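Local atomic coordinates of monovalent Na+/H+ antiporter subunit A (Dietzia sp. DQ12-45-1b, PDB entry 7D3U), a protein that probably serves as a large antiporter subunit of the Mrp complex, which exchanges sodium ions for protons across the bacterial cell membrane. Residues 738-743 with 872-877; 819-824 with 895-900; 319-324 with 382-387; 304-309 with 388-393; 140-145 with 226-231. All coordinates share one frame; numbering follows the deposited sequence.

Overall arrangement
The contacts form two groups on opposite sides of the chain's centre. Contact 5 closes first along the sequence. Contact 3 is nested inside the loop closed by contact 4. Their centres lie about 11 Å apart, both use helix 379-391, and M387 CE meets T306 CG2 at 3.6 Å. The centre of contact 5 is about 29 Å from that of contact 3, in the same antiporter region. Contacts 1 and 2 come later, and their segments alternate. Their centres are about 16 Å apart, and T742 packs on F821. Centres of contacts in different groups are 65 to 89 Å apart. The chain joins an antiporter-like part to a helical part of MbhE- and MnhB-related sequence.

Contact 1: residues 738-743 with 872-877; sequences RALDTL and GSFLLP
The loop 872-877 comes up against the first turn of helix 739-762, with the CA atoms of A739 and L875 6.1 Å apart. L875 adopts left-handed backbone angles (phi 59°, psi 51°), and its CB points toward the helix. Its two methyls divide the work. L875 CD1 lies over the helix backbone, 3.6 Å from L740 CA, and also touches the L740 side chain at CG. L875 CD2 sits 3.7 Å from A739 CB. The L740 and L875 side chains cross at about a right angle.

L743, one turn on from A739, continues this apolar strip. Its CG is anti to the backbone N, which carries CD2 to the edge of the F874 ring. L743 CD2 is 3.7 Å from F874 CZ, close to the ring plane. The same methyl is 3.9 Å from L875 CD1, so it touches both loop residues. L875 CG lies above one face of the F874 ring, offset toward its rim. The ring is therefore met at its edge by the helix and on a face by its own neighbour.

The start of the helix also carries a salt bridge. R738 NH1 reaches D741 OD2 at 3.1 Å, nearly in the guanidinium plane and on the syn lone pair of the acid. R738 NH2 pairs with D128 of subunit D. F893 of helix 890-912 touches both L743 and L875. This is buried loop-on-helix packing that joins the MbhE-related region to the MnhB-related region, beside the interface with subunit D.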
# COMPACT_ATOMS: atom_id res chain seq x y z
N ARG B 738 -14.08 -17.73 -19.76
CA ARG B 738 -13.53 -16.90 -18.70
C ARG B 738 -14.64 -16.20 -17.92
O ARG B 738 -14.70 -14.98 -17.83
CB ARG B 738 -12.54 -15.89 -19.29
CG ARG B 738 -11.37 -16.54 -20.00
CD ARG B 738 -10.38 -15.50 -20.48
NE ARG B 738 -9.00 -15.97 -20.34
CZ ARG B 738 -8.21 -15.65 -19.32
NH1 ARG B 738 -8.66 -14.86 -18.36
NH2 ARG B 738 -6.97 -16.12 -19.28
N ALA B 739 -15.53 -17.01 -17.34
CA ALA B 739 -16.63 -16.45 -16.57
C ALA B 739 -16.15 -15.83 -15.26
O ALA B 739 -16.87 -15.01 -14.67
CB ALA B 739 -17.68 -17.52 -16.28
N LEU B 740 -14.96 -16.20 -14.80
CA LEU B 740 -14.43 -15.63 -13.57
C LEU B 740 -14.14 -14.14 -13.74
O LEU B 740 -14.36 -13.36 -12.81
CB LEU B 740 -13.17 -16.37 -13.13
CG LEU B 740 -13.34 -17.22 -11.87
CD1 LEU B 740 -12.05 -17.95 -11.55
CD2 LEU B 740 -13.78 -16.36 -10.71
N ASP B 741 -13.66 -13.74 -14.91
CA ASP B 741 -13.46 -12.32 -15.17
C ASP B 741 -14.77 -11.55 -15.10
O ASP B 741 -14.82 -10.44 -14.55
CB ASP B 741 -12.80 -12.12 -16.54
CG ASP B 741 -11.44 -12.76 -16.63
OD1 ASP B 741 -10.95 -13.26 -15.60
OD2 ASP B 741 -10.85 -12.76 -17.73
N THR B 742 -15.84 -12.12 -15.65
CA THR B 742 -17.13 -11.44 -15.63
C THR B 742 -17.68 -11.36 -14.22
O THR B 742 -18.22 -10.32 -13.81
CB THR B 742 -18.11 -12.15 -16.55
OG1 THR B 742 -17.51 -12.34 -17.84
CG2 THR B 742 -19.37 -11.33 -16.71
N LEU B 743 -17.56 -12.45 -13.45
CA LEU B 743 -17.97 -12.40 -12.05
C LEU B 743 -17.18 -11.33 -11.30
O LEU B 743 -17.76 -10.55 -10.52
CB LEU B 743 -17.77 -13.77 -11.41
CG LEU B 743 -18.25 -13.90 -9.96
CD1 LEU B 743 -19.70 -13.47 -9.85
CD2 LEU B 743 -18.07 -15.32 -9.48
N GLY B 872 -19.46 -30.67 -13.45
CA GLY B 872 -18.25 -29.94 -13.77
C GLY B 872 -17.63 -29.24 -12.58
O GLY B 872 -17.22 -29.89 -11.61
N SER B 873 -17.55 -27.91 -12.64
CA SER B 873 -16.90 -27.14 -11.59
C SER B 873 -17.56 -25.76 -11.52
O SER B 873 -18.63 -25.53 -12.09
CB SER B 873 -15.40 -27.04 -11.84
OG SER B 873 -15.07 -25.79 -12.42
N PHE B 874 -16.90 -24.84 -10.84
CA PHE B 874 -17.45 -23.51 -10.61
C PHE B 874 -17.51 -22.72 -11.91
O PHE B 874 -16.60 -22.78 -12.74
CB PHE B 874 -16.61 -22.76 -9.58
CG PHE B 874 -17.15 -21.42 -9.20
CD1 PHE B 874 -18.42 -21.29 -8.67
CD2 PHE B 874 -16.39 -20.28 -9.36
CE1 PHE B 874 -18.92 -20.05 -8.31
CE2 PHE B 874 -16.88 -19.04 -9.01
CZ PHE B 874 -18.15 -18.93 -8.48
N LEU B 875 -18.60 -21.97 -12.07
CA LEU B 875 -18.80 -21.09 -13.23
C LEU B 875 -18.76 -21.86 -14.54
O LEU B 875 -18.04 -21.52 -15.47
CB LEU B 875 -17.79 -19.94 -13.23
CG LEU B 875 -18.19 -18.71 -12.41
CD1 LEU B 875 -17.01 -17.77 -12.27
CD2 LEU B 875 -19.36 -18.00 -13.05
N LEU B 876 -19.54 -22.94 -14.60
CA LEU B 876 -19.70 -23.72 -15.81
C LEU B 876 -21.17 -23.76 -16.20
O LEU B 876 -22.02 -24.06 -15.35
CB LEU B 876 -19.17 -25.15 -15.60
CG LEU B 876 -19.25 -26.06 -16.82
CD1 LEU B 876 -18.33 -25.57 -17.92
CD2 LEU B 876 -18.89 -27.48 -16.43
N PRO B 877 -21.51 -23.46 -17.45
CA PRO B 877 -22.92 -23.49 -17.86
C PRO B 877 -23.50 -24.89 -17.76
O PRO B 877 -22.80 -25.89 -17.90
CB PRO B 877 -22.88 -23.00 -19.31
CG PRO B 877 -21.48 -23.25 -19.75
CD PRO B 877 -20.65 -22.99 -18.54

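Contact 2: residues 819-824 with 895-900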
# COMPACT_ATOMS: atom_id res chain seq x y z
N GLY B 819 -24.42 -9.07 -24.55
CA GLY B 819 -25.05 -10.11 -23.75
C GLY B 819 -25.71 -9.68 -22.46
O GLY B 819 -26.93 -9.85 -22.31
N GLY B 820 -24.95 -9.13 -21.51
CA GLY B 820 -25.57 -8.62 -20.30
C GLY B 820 -25.11 -7.25 -19.88
O GLY B 820 -25.86 -6.50 -19.25
N PHE B 821 -23.90 -6.87 -20.27
CA PHE B 821 -23.38 -5.57 -19.89
C PHE B 821 -23.96 -4.46 -20.74
O PHE B 821 -24.35 -3.41 -20.22
CB PHE B 821 -21.85 -5.54 -19.98
CG PHE B 821 -21.17 -6.31 -18.90
CD1 PHE B 821 -20.97 -5.73 -17.66
CD2 PHE B 821 -20.74 -7.60 -19.11
CE1 PHE B 821 -20.34 -6.43 -16.65
CE2 PHE B 821 -20.12 -8.31 -18.11
CZ PHE B 821 -19.92 -7.72 -16.88
N ASN B 822 -24.05 -4.68 -22.05
CA ASN B 822 -24.75 -3.74 -22.90
C ASN B 822 -26.23 -3.69 -22.54
O ASN B 822 -26.83 -2.61 -22.52
CB ASN B 822 -24.54 -4.13 -24.36
CG ASN B 822 -23.11 -4.55 -24.64
OD1 ASN B 822 -22.29 -3.74 -25.06
ND2 ASN B 822 -22.79 -5.81 -24.37
N SER B 823 -26.82 -4.85 -22.23
CA SER B 823 -28.20 -4.88 -21.77
C SER B 823 -28.40 -4.02 -20.53
O SER B 823 -29.41 -3.31 -20.42
CB SER B 823 -28.61 -6.32 -21.47
OG SER B 823 -29.12 -6.96 -22.62
N ALA B 824 -27.45 -4.06 -19.60
CA ALA B 824 -27.63 -3.33 -18.35
C ALA B 824 -27.31 -1.85 -18.50
O ALA B 824 -27.97 -1.01 -17.89
CB ALA B 824 -26.77 -3.96 -17.26
N VAL B 895 -28.70 -12.30 -16.37
CA VAL B 895 -29.70 -11.62 -15.56
C VAL B 895 -29.08 -11.10 -14.27
O VAL B 895 -29.39 -9.99 -13.81
CB VAL B 895 -30.89 -12.56 -15.28
CG1 VAL B 895 -31.89 -11.91 -14.34
CG2 VAL B 895 -31.57 -12.95 -16.58
N GLY B 896 -28.17 -11.88 -13.68
CA GLY B 896 -27.51 -11.44 -12.46
C GLY B 896 -26.66 -10.20 -12.68
O GLY B 896 -26.76 -9.22 -11.93
N VAL B 897 -25.81 -10.22 -13.71
CA VAL B 897 -24.97 -9.05 -13.97
C VAL B 897 -25.83 -7.87 -14.41
O VAL B 897 -25.50 -6.71 -14.12
CB VAL B 897 -23.87 -9.38 -15.00
CG1 VAL B 897 -24.47 -9.79 -16.33
CG2 VAL B 897 -22.94 -8.20 -15.17
N TYR B 898 -26.95 -8.13 -15.09
CA TYR B 898 -27.89 -7.07 -15.44
C TYR B 898 -28.42 -6.38 -14.20
O TYR B 898 -28.40 -5.15 -14.10
CB TYR B 898 -29.03 -7.67 -16.26
CG TYR B 898 -30.11 -6.69 -16.64
CD1 TYR B 898 -29.89 -5.75 -17.63
CD2 TYR B 898 -31.35 -6.71 -16.02
CE1 TYR B 898 -30.87 -4.85 -17.98
CE2 TYR B 898 -32.33 -5.81 -16.37
CZ TYR B 898 -32.09 -4.88 -17.35
OH TYR B 898 -33.07 -3.98 -17.71
N LEU B 899 -28.90 -7.17 -13.23
CA LEU B 899 -29.39 -6.60 -11.98
C LEU B 899 -28.29 -5.83 -11.26
O LEU B 899 -28.53 -4.75 -10.73
CB LEU B 899 -29.94 -7.70 -11.08
CG LEU B 899 -31.18 -8.46 -11.56
CD1 LEU B 899 -31.52 -9.61 -10.63
CD2 LEU B 899 -32.36 -7.51 -11.68
N ALA B 900 -27.07 -6.37 -11.26
CA ALA B 900 -25.98 -5.70 -10.55
C ALA B 900 -25.69 -4.33 -11.15
O ALA B 900 -25.67 -3.32 -10.44
CB ALA B 900 -24.72 -6.58 -10.58
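The amide N of A824 is gripped by two backbone carbonyls, G820 O at 2.9 Å and, weakly, F821 O at 3.2 Å. These bonds form the first turn of helix 821-837, with G820 at the N-cap position. That turn packs against helix 890-912, a helix-on-helix contact within the MnhB-related region. A824 and Y898 bring the backbones closest, their CA atoms 4.7 Å apart.

Across the contact the grip is apolar. V897 points its CB toward the helix start. Its CG2, anti to the backbone N, lies over one face of the F821 ring, 3.8 Å from the centroid and 28° off the ring normal. This is a CH-pi contact, offset toward the rim at CE1 and CZ. The CB of F821 starts away from the partner helix, but the ring returns to it. With no side chain at G820, V897 CG1 can approach G820 CA, at 4.3 Å.

Y898 holds its ring alongside the other end of the turn. CG is anti to the backbone N (chi1 178°), which brings the CD1 and CE1 side of the ring against S823 and A824. The peptide between those two residues lies at the ring edge, near its plane. S823 OG has its partner in S806 O of helix 789-812, which also touches Y898. F821 further packs on T742 and E745 of helix 739-762 and on V77 of subunit C. The methyl of A824, CB, rests 3.6 Å from Y898 CD1.

Contact 3: residues 319-324 with 382-387; sequences IIHTIA and VSKEWM
H321 leaves helix 312-341 with its CB directed toward helix 379-391 and CG anti to the backbone N (chi1 -167°). H321 CB is 3.6 Å from the terminal methyl of M387, CE. The ring follows alongside the same methyl: H321 CG is 3.5 Å and H321 CD2 3.4 Å from M387 CE. That methyl approaches the imidazole obliquely. M387 SD stands 5.0 Å from the ring centroid, also oblique, a sulfur-aromatic contact. The bend at the end of the M387 chain, chi3, turns the methyl toward the histidine. At the tip, H321 NE2 lies 3.0 Å from K384 NZ, which sits at the ring edge and in the ring plane.

K384 starts out along the flank of its helix and reaches the histidine through bends at chi2 and chi4. K384 NZ hydrogen-bonds to Q299 OE1 of helix 288-308. H321 packs on Q299 as well, so the three polar side chains form one buried cluster. If charged, a lysine this close would probably disfavour a second proton on the histidine.

S383 lies in the middle of the interface, with its CB pointing toward helix 312-341. I320 CG2 is 3.9 Å from S383 CB. A324 CB approaches the same S383 CB from one turn further along, at 4.3 Å. The two helix segments run roughly antiparallel (149°), the segment axes approaching to 8.8 Å. A lysine and a histidine buried between membrane helices are consistent with the polar axis along which antiporter-like subunits of this family are thought to move protons.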
# COMPACT_ATOMS: atom_id res chain seq x y z
N ILE B 319 42.08 -13.67 31.88
CA ILE B 319 41.08 -14.42 32.63
C ILE B 319 41.20 -14.13 34.13
O ILE B 319 40.19 -13.93 34.82
CB ILE B 319 41.19 -15.92 32.33
CG1 ILE B 319 40.89 -16.18 30.86
CG2 ILE B 319 40.24 -16.71 33.21
CD1 ILE B 319 41.15 -17.59 30.43
N ILE B 320 42.43 -14.11 34.65
CA ILE B 320 42.57 -13.86 36.08
C ILE B 320 42.13 -12.44 36.42
O ILE B 320 41.54 -12.21 37.49
CB ILE B 320 44.01 -14.14 36.55
CG1 ILE B 320 44.08 -14.12 38.08
CG2 ILE B 320 44.98 -13.14 35.98
CD1 ILE B 320 43.01 -14.94 38.75
N HIS B 321 42.34 -11.48 35.52
CA HIS B 321 41.87 -10.13 35.80
C HIS B 321 40.37 -10.00 35.62
O HIS B 321 39.75 -9.21 36.32
CB HIS B 321 42.58 -9.12 34.90
CG HIS B 321 42.38 -7.70 35.33
ND1 HIS B 321 41.18 -7.04 35.17
CD2 HIS B 321 43.21 -6.82 35.93
CE1 HIS B 321 41.29 -5.81 35.64
NE2 HIS B 321 42.51 -5.65 36.11
N THR B 322 39.77 -10.76 34.71
CA THR B 322 38.32 -10.79 34.63
C THR B 322 37.72 -11.30 35.93
O THR B 322 36.75 -10.73 36.44
CB THR B 322 37.87 -11.66 33.45
OG1 THR B 322 37.96 -10.90 32.24
CG2 THR B 322 36.44 -12.13 33.63
N ILE B 323 38.31 -12.36 36.49
CA ILE B 323 37.82 -12.88 37.77
C ILE B 323 38.01 -11.84 38.87
O ILE B 323 37.08 -11.54 39.64
CB ILE B 323 38.52 -14.20 38.12
CG1 ILE B 323 38.05 -15.31 37.19
CG2 ILE B 323 38.27 -14.57 39.57
CD1 ILE B 323 38.86 -16.58 37.31
N ALA B 324 39.21 -11.27 38.97
CA ALA B 324 39.49 -10.29 40.01
C ALA B 324 38.55 -9.09 39.91
O ALA B 324 38.06 -8.60 40.93
CB ALA B 324 40.95 -9.84 39.93
N VAL B 382 48.32 -9.57 41.91
CA VAL B 382 48.88 -10.65 41.11
C VAL B 382 48.33 -10.59 39.69
O VAL B 382 49.06 -10.80 38.71
CB VAL B 382 48.61 -12.02 41.77
CG1 VAL B 382 47.13 -12.21 42.04
CG2 VAL B 382 49.15 -13.14 40.91
N SER B 383 47.05 -10.25 39.55
CA SER B 383 46.46 -10.12 38.22
C SER B 383 47.05 -8.95 37.45
O SER B 383 47.30 -9.05 36.25
CB SER B 383 44.94 -9.98 38.34
OG SER B 383 44.36 -9.82 37.07
N LYS B 384 47.28 -7.82 38.13
CA LYS B 384 47.84 -6.66 37.44
C LYS B 384 49.29 -6.91 37.03
O LYS B 384 49.71 -6.51 35.94
CB LYS B 384 47.73 -5.42 38.32
CG LYS B 384 46.39 -4.71 38.22
CD LYS B 384 46.51 -3.43 37.43
CE LYS B 384 45.27 -2.57 37.60
NZ LYS B 384 44.04 -3.26 37.12
N GLU B 385 50.07 -7.57 37.89
CA GLU B 385 51.44 -7.87 37.51
C GLU B 385 51.49 -8.94 36.42
O GLU B 385 52.40 -8.93 35.59
CB GLU B 385 52.26 -8.29 38.73
CG GLU B 385 51.97 -9.68 39.27
CD GLU B 385 53.03 -10.16 40.24
OE1 GLU B 385 52.91 -11.29 40.75
OE2 GLU B 385 54.00 -9.40 40.49
N TRP B 386 50.50 -9.84 36.39
CA TRP B 386 50.40 -10.76 35.26
C TRP B 386 50.08 -10.02 33.97
O TRP B 386 50.65 -10.33 32.92
CB TRP B 386 49.34 -11.82 35.55
CG TRP B 386 49.92 -13.15 35.87
CD1 TRP B 386 50.22 -13.64 37.11
CD2 TRP B 386 50.27 -14.18 34.94
NE1 TRP B 386 50.74 -14.91 37.00
CE2 TRP B 386 50.78 -15.26 35.68
CE3 TRP B 386 50.21 -14.28 33.55
CZ2 TRP B 386 51.23 -16.43 35.08
CZ3 TRP B 386 50.65 -15.45 32.95
CH2 TRP B 386 51.15 -16.51 33.72
N MET B 387 49.18 -9.05 34.04
CA MET B 387 48.87 -8.24 32.87
C MET B 387 50.10 -7.48 32.38
O MET B 387 50.34 -7.38 31.18
CB MET B 387 47.74 -7.26 33.19
CG MET B 387 47.34 -6.39 32.03
SD MET B 387 45.71 -5.67 32.31
CE MET B 387 44.85 -7.10 32.94

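Contact 4: residues 304-309 with 388-393; sequences VATIGV and FKSMLD
The flat groups lie at the margins of this contact, and no aromatic ring joins the two segments. F388 leaves its backbone pointing away from 304-309, and its ring packs on A408 and A412 of helix 402-423 and M508 of helix 504-520. The D393 carboxylate comes nearer, with OD1 4.2 Å from V309 CG1.

The main bridge is M391. Its CB bond runs along the flank of its helix, with CG anti to the carbonyl carbon. Beyond CG the chain is extended, with chi2 at 175° and chi3 at 177°. This straight arm carries CE to the surface of helix 288-308. M391 CE touches A305 CB at 3.7 Å and T306 N at 3.6 Å. It therefore rests on the backbone between these two residues as well as on their side chains.

V309, the last residue of 304-309, points its CB toward 388-393 and crosses M391 at about a right angle. V309 CG2 is 4.0 Å from M391 CG. V309 CG1 goes to S390 instead, 3.7 Å from its backbone O and 3.8 Å from its OG. An alanine in place of V309 would lack both CG1 and CG2 and would probably loosen the packing on M391 and S390. T306 OG1 and S390 OG stand 3.7 Å apart beside these methyl contacts.

A314 of helix 312-341 touches both V309 and S390, and L404 and A408 of helix 402-423 lie against M391. The arrangement is plain packing of neighbouring membrane helices within the antiporter-like helical bundle, joining the C-terminal parts of helices 288-308 and 379-391.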
# COMPACT_ATOMS: atom_id res chain seq x y z
N VAL B 304 40.82 -5.73 27.51
CA VAL B 304 40.81 -5.93 26.06
C VAL B 304 42.19 -5.65 25.48
O VAL B 304 42.57 -6.24 24.47
CB VAL B 304 39.73 -5.06 25.40
CG1 VAL B 304 38.34 -5.58 25.72
CG2 VAL B 304 39.88 -3.62 25.78
N ALA B 305 42.97 -4.79 26.13
CA ALA B 305 44.34 -4.57 25.67
C ALA B 305 45.19 -5.81 25.89
O ALA B 305 45.87 -6.28 24.96
CB ALA B 305 44.94 -3.36 26.39
N THR B 306 45.17 -6.37 27.10
CA THR B 306 45.96 -7.57 27.33
C THR B 306 45.41 -8.78 26.59
O THR B 306 46.10 -9.79 26.48
CB THR B 306 46.07 -7.89 28.82
OG1 THR B 306 46.70 -9.17 28.97
CG2 THR B 306 44.71 -7.97 29.44
N ILE B 307 44.17 -8.70 26.10
CA ILE B 307 43.68 -9.72 25.19
C ILE B 307 44.26 -9.52 23.79
O ILE B 307 44.74 -10.46 23.16
CB ILE B 307 42.14 -9.72 25.16
CG1 ILE B 307 41.59 -10.47 26.36
CG2 ILE B 307 41.63 -10.35 23.88
CD1 ILE B 307 40.10 -10.33 26.52
N GLY B 308 44.24 -8.28 23.31
CA GLY B 308 44.82 -7.96 22.02
C GLY B 308 46.30 -8.21 21.94
O GLY B 308 46.84 -8.30 20.83
N VAL B 309 46.98 -8.31 23.08
CA VAL B 309 48.36 -8.80 23.07
C VAL B 309 48.44 -10.14 22.34
O VAL B 309 49.34 -10.37 21.53
CB VAL B 309 48.92 -8.88 24.50
CG1 VAL B 309 50.17 -9.75 24.53
CG2 VAL B 309 49.23 -7.50 25.03
N PHE B 388 50.89 -6.95 33.31
CA PHE B 388 52.11 -6.24 32.93
C PHE B 388 53.13 -7.19 32.32
O PHE B 388 53.77 -6.85 31.32
CB PHE B 388 52.70 -5.52 34.14
CG PHE B 388 51.85 -4.39 34.64
CD1 PHE B 388 51.12 -3.61 33.76
CD2 PHE B 388 51.78 -4.10 35.99
CE1 PHE B 388 50.34 -2.57 34.21
CE2 PHE B 388 51.01 -3.06 36.45
CZ PHE B 388 50.28 -2.30 35.56
N LYS B 389 53.30 -8.37 32.91
CA LYS B 389 54.19 -9.38 32.33
C LYS B 389 53.74 -9.78 30.93
O LYS B 389 54.57 -10.06 30.07
CB LYS B 389 54.24 -10.60 33.25
CG LYS B 389 54.49 -11.93 32.57
CD LYS B 389 54.50 -13.05 33.60
CE LYS B 389 54.43 -14.42 32.93
NZ LYS B 389 55.51 -14.60 31.93
N SER B 390 52.43 -9.80 30.69
CA SER B 390 51.92 -10.15 29.37
C SER B 390 52.17 -9.03 28.36
O SER B 390 52.65 -9.28 27.25
CB SER B 390 50.43 -10.46 29.45
OG SER B 390 49.91 -10.75 28.17
N MET B 391 51.85 -7.79 28.74
CA MET B 391 51.95 -6.67 27.80
C MET B 391 53.39 -6.37 27.39
O MET B 391 53.61 -5.71 26.38
CB MET B 391 51.32 -5.42 28.41
CG MET B 391 49.81 -5.42 28.39
SD MET B 391 49.11 -4.00 29.26
CE MET B 391 47.37 -4.26 28.97
N LEU B 392 54.38 -6.85 28.16
CA LEU B 392 55.77 -6.53 27.85
C LEU B 392 56.25 -7.19 26.56
O LEU B 392 57.24 -6.73 25.99
CB LEU B 392 56.67 -6.95 29.01
CG LEU B 392 56.75 -5.97 30.18
CD1 LEU B 392 58.02 -6.21 30.96
CD2 LEU B 392 56.67 -4.54 29.70
N ASP B 393 55.58 -8.24 26.10
CA ASP B 393 55.92 -8.91 24.85
C ASP B 393 54.80 -8.75 23.83
O ASP B 393 54.49 -9.67 23.07
CB ASP B 393 56.25 -10.38 25.09
CG ASP B 393 55.18 -11.09 25.90
OD1 ASP B 393 54.02 -11.13 25.47
OD2 ASP B 393 55.52 -11.61 26.99

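Contact 5: residues 140-145 with 226-231. With LMT (dodecyl-beta-D-maltoside), chain Q.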
# COMPACT_ATOMS: atom_id res chain seq x y z
N PHE B 140 15.85 -3.31 29.42
CA PHE B 140 14.70 -3.28 30.31
C PHE B 140 15.09 -3.03 31.76
O PHE B 140 14.30 -2.47 32.52
CB PHE B 140 13.91 -4.58 30.20
CG PHE B 140 12.81 -4.52 29.19
CD1 PHE B 140 11.77 -3.62 29.34
CD2 PHE B 140 12.81 -5.36 28.10
CE1 PHE B 140 10.76 -3.56 28.42
CE2 PHE B 140 11.80 -5.30 27.17
CZ PHE B 140 10.77 -4.40 27.33
N LEU B 141 16.30 -3.43 32.16
CA LEU B 141 16.75 -3.12 33.51
C LEU B 141 17.05 -1.64 33.66
O LEU B 141 16.81 -1.07 34.73
CB LEU B 141 17.98 -3.95 33.85
CG LEU B 141 17.70 -5.35 34.40
CD1 LEU B 141 18.99 -6.12 34.57
CD2 LEU B 141 16.96 -5.24 35.72
N ILE B 142 17.58 -1.00 32.62
CA ILE B 142 17.83 0.43 32.70
C ILE B 142 16.52 1.22 32.62
O ILE B 142 16.40 2.28 33.23
CB ILE B 142 18.83 0.88 31.62
CG1 ILE B 142 20.08 0.01 31.64
CG2 ILE B 142 19.23 2.33 31.83
CD1 ILE B 142 20.79 -0.01 32.97
N THR B 143 15.53 0.71 31.87
CA THR B 143 14.24 1.39 31.82
C THR B 143 13.55 1.45 33.18
O THR B 143 12.58 2.21 33.33
CB THR B 143 13.28 0.73 30.83
OG1 THR B 143 13.04 -0.63 31.21
CG2 THR B 143 13.82 0.80 29.41
N LEU B 144 14.00 0.68 34.16
CA LEU B 144 13.48 0.80 35.51
C LEU B 144 13.93 2.12 36.13
O LEU B 144 14.60 2.95 35.49
CB LEU B 144 13.90 -0.39 36.36
CG LEU B 144 13.28 -1.74 35.98
CD1 LEU B 144 13.46 -2.74 37.10
CD2 LEU B 144 11.81 -1.57 35.65
N ALA B 145 13.56 2.32 37.39
CA ALA B 145 13.82 3.57 38.11
C ALA B 145 13.14 4.75 37.42
O ALA B 145 13.71 5.84 37.30
CB ALA B 145 15.33 3.82 38.27
N ALA B 226 24.04 4.82 32.24
CA ALA B 226 23.23 3.67 32.63
C ALA B 226 23.33 3.43 34.13
O ALA B 226 22.68 2.54 34.68
CB ALA B 226 23.67 2.41 31.87
N MET B 227 24.16 4.24 34.81
CA MET B 227 24.21 4.25 36.26
C MET B 227 22.92 4.77 36.89
O MET B 227 22.78 4.68 38.11
CB MET B 227 25.39 5.10 36.73
CG MET B 227 26.72 4.63 36.18
SD MET B 227 27.06 2.91 36.58
CE MET B 227 26.76 2.94 38.34
N VAL B 228 22.00 5.31 36.09
CA VAL B 228 20.72 5.74 36.63
C VAL B 228 19.92 4.58 37.21
O VAL B 228 18.99 4.79 37.99
CB VAL B 228 19.90 6.47 35.55
CG1 VAL B 228 20.57 7.77 35.17
CG2 VAL B 228 19.74 5.58 34.34
N ALA B 229 20.27 3.35 36.84
CA ALA B 229 19.55 2.18 37.33
C ALA B 229 20.00 1.83 38.75
O ALA B 229 20.98 2.36 39.27
CB ALA B 229 19.77 1.00 36.40
N ALA B 230 19.26 0.92 39.37
CA ALA B 230 19.54 0.51 40.74
C ALA B 230 20.93 -0.09 40.85
O ALA B 230 21.44 -0.72 39.92
CB ALA B 230 18.50 -0.50 41.22
N THR B 231 21.56 0.11 42.01
CA THR B 231 22.94 -0.30 42.20
C THR B 231 23.18 -1.81 42.17
O THR B 231 24.30 -2.22 41.84
CB THR B 231 23.49 0.28 43.51
OG1 THR B 231 23.46 1.71 43.45
CG2 THR B 231 24.90 -0.20 43.79
C1 LMT Q . 9.01 -8.36 25.38
C2 LMT Q . 8.01 -7.86 26.37
C3 LMT Q . 7.94 -6.38 26.55
C4 LMT Q . 7.36 -6.12 27.92
C5 LMT Q . 6.97 -4.69 28.05
C6 LMT Q . 6.79 -4.29 29.47
C7 LMT Q . 5.99 -3.02 29.54
C8 LMT Q . 6.15 -2.41 30.89
C9 LMT Q . 7.46 -1.75 31.11
C10 LMT Q . 7.37 -0.99 32.41
C11 LMT Q . 8.42 0.06 32.51
C12 LMT Q . 8.28 0.87 33.75
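F140 takes no part in the contact with 226-231; its ring lies against the alkyl tail of a bound dodecyl maltoside. F140 CZ is 3.5 Å from LMT C3, and F140 CE1 is 4.0 Å from LMT C5. The ring lies along several tail carbons, C3 approaching it obliquely. On the protein side, F374 of subunit D meets the F140 ring edge to face, and W426 of the same subunit packs on it. An alanine here would remove the ring, and would probably disturb both the seat of the detergent tail and the packing with subunit D.

The contact between the two segments is made on another flank by I142. Its CG1 is anti to the carbonyl carbon, and the chain bends at chi2 (-57°). This brings CD1 into a corner of the loop, 3.7 Å from A229 CB and 3.9 Å from A226 CB. The same methyl meets A226 O at 3.6 Å. The other branch, I142 CG2, touches V228 CG2 at 4.1 Å, the two side chains crossing at about a right angle.

The packing joins the end of membrane helix 124-142 to the loop that leads into helix 231-240. Both belong to the antiporter-like membrane region of the Mrp and complex I family. A230 occupies the N-cap position of helix 231-240. P152 and A153 of helix 150-164 touch V228 and I142 respectively.

T143 OG1 donates to F140 O at 2.6 Å, from above the carbonyl plane. A145 then takes left-handed backbone angles (phi 61°, psi 41°). Its CB points toward the loop and stops 3.8 Å from V228 O.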